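Local coordinates for protein PP1b (Porcine reproductive and respiratory syndrome virus, PDB 6JDS) that is a viral helicase, here in truncated form, that binds zinc and probably hydrolyses ATP to unwind nucleic acid, at residues A[62-67]-A[132-137]. Numbering follows the deposited sequence.
Sequences SPLDEV and INMVAV
Met-134 reaches across to the first turn of helix 63-68 and packs against Leu-64, Ser-62 and Pro-63. Its chain is bent at chi2 (-52°) and chi3 (-75°). These two bends carry SD and CE across the Leu-64 side chain at a slant. Met-134 CE lies 3.8 Å from Leu-64 CB. Met-134 SD is 3.9 Å from the same CB of Leu-64. Met-134 CE also meets Ser-62 OG at 3.8 Å and, more loosely, the ring carbon CG of Pro-63. Leu-64 CD2, which also meets Met-134 CG and SD, touches Ile-132 CG2 at 4.2 Å. Leu-64 therefore sits against both apolar side chains. No hydrogen bond joins the two segments.

The contact links the zinc-binding region to the helicase part of the chain, at helix 134-142, which leads into strand 145-147 of the parallel sheet. Both segments are helix starts, each with its own N-cap. Ser-62 and Asp-65 form a capping box. Ser-62 OG stands anti to the backbone N (chi1 176°), where it accepts from Leu-64 N at 3.3 Å. In return, Asp-65 OD2 accepts the N-H of Ser-62 on its anti lone pair, with Ser-62 N 3.1 Å from OD2. Tyr-9 OH hydrogen-bonds the other carboxylate oxygen, OD1. Asn-133 OD1 caps the second helix through weak bonds from Val-135 N and Ala-136 N. Around the apolar patch, Tyr-263 touches Met-134 and Pro-63, while Leu-233 of helix 232-239 packs on Leu-64.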
# COMPACT_ATOMS: atom_id res chain seq x y z
N SER A 62 7.70 13.97 -6.79
CA SER A 62 7.69 13.26 -5.51
C SER A 62 8.64 12.07 -5.60
O SER A 62 8.75 11.46 -6.66
CB SER A 62 6.28 12.78 -5.17
OG SER A 62 6.28 12.00 -3.98
N PRO A 63 9.32 11.73 -4.50
CA PRO A 63 10.14 10.51 -4.54
C PRO A 63 9.32 9.24 -4.81
O PRO A 63 9.88 8.23 -5.25
CB PRO A 63 10.80 10.47 -3.15
CG PRO A 63 10.03 11.42 -2.30
CD PRO A 63 9.44 12.44 -3.22
N LEU A 64 8.01 9.28 -4.55
CA LEU A 64 7.10 8.22 -4.99
C LEU A 64 7.18 8.00 -6.50
O LEU A 64 7.17 6.85 -6.97
CB LEU A 64 5.66 8.57 -4.60
CG LEU A 64 4.52 7.68 -5.12
CD1 LEU A 64 4.70 6.24 -4.69
CD2 LEU A 64 3.18 8.23 -4.65
N ASP A 65 7.27 9.09 -7.26
CA ASP A 65 7.41 9.01 -8.71
C ASP A 65 8.72 8.35 -9.12
O ASP A 65 8.76 7.60 -10.09
CB ASP A 65 7.29 10.40 -9.34
CG ASP A 65 5.93 11.05 -9.10
OD1 ASP A 65 4.91 10.43 -9.45
OD2 ASP A 65 5.89 12.16 -8.54
N GLU A 66 9.79 8.61 -8.37
CA GLU A 66 11.07 7.91 -8.57
C GLU A 66 10.94 6.41 -8.31
O GLU A 66 11.45 5.60 -9.08
CB GLU A 66 12.17 8.48 -7.68
CG GLU A 66 12.94 9.63 -8.29
CD GLU A 66 14.12 10.06 -7.44
OE1 GLU A 66 15.18 10.40 -8.00
OE2 GLU A 66 13.98 10.05 -6.20
N VAL A 67 10.25 6.05 -7.23
CA VAL A 67 10.02 4.64 -6.90
C VAL A 67 9.25 3.96 -8.03
O VAL A 67 9.56 2.82 -8.39
CB VAL A 67 9.25 4.48 -5.56
CG1 VAL A 67 8.81 3.03 -5.35
CG2 VAL A 67 10.11 4.93 -4.39
N ILE A 132 -1.39 4.93 -0.04
CA ILE A 132 -0.15 5.70 0.13
C ILE A 132 -0.49 7.19 0.32
O ILE A 132 -1.31 7.74 -0.42
CB ILE A 132 0.83 5.50 -1.04
CG1 ILE A 132 1.45 4.10 -0.95
CG2 ILE A 132 1.93 6.57 -1.02
CD1 ILE A 132 2.41 3.76 -2.07
N ASN A 133 0.15 7.81 1.30
CA ASN A 133 -0.08 9.21 1.65
C ASN A 133 1.28 9.84 1.95
O ASN A 133 1.82 9.67 3.04
CB ASN A 133 -1.01 9.31 2.87
CG ASN A 133 -1.23 10.74 3.34
OD1 ASN A 133 -0.68 11.69 2.78
ND2 ASN A 133 -2.04 10.89 4.38
N MET A 134 1.83 10.55 0.96
CA MET A 134 3.19 11.08 1.05
C MET A 134 3.34 12.20 2.07
O MET A 134 4.42 12.40 2.62
CB MET A 134 3.68 11.56 -0.32
CG MET A 134 3.73 10.47 -1.39
SD MET A 134 4.65 9.00 -0.87
CE MET A 134 6.33 9.60 -0.99
N VAL A 135 2.25 12.93 2.34
CA VAL A 135 2.25 13.94 3.39
C VAL A 135 2.51 13.26 4.74
O VAL A 135 3.35 13.72 5.52
CB VAL A 135 0.93 14.73 3.44
CG1 VAL A 135 0.90 15.66 4.65
CG2 VAL A 135 0.73 15.52 2.15
N ALA A 136 1.80 12.17 5.00
CA ALA A 136 1.95 11.40 6.23
C ALA A 136 3.33 10.74 6.31
O ALA A 136 3.90 10.63 7.40
CB ALA A 136 0.86 10.35 6.34
N VAL A 137 3.83 10.29 5.17
CA VAL A 137 5.15 9.65 5.10
C VAL A 137 6.26 10.63 5.50
O VAL A 137 7.18 10.27 6.23
CB VAL A 137 5.44 9.11 3.68
CG1 VAL A 137 6.91 8.74 3.50
CG2 VAL A 137 4.55 7.91 3.38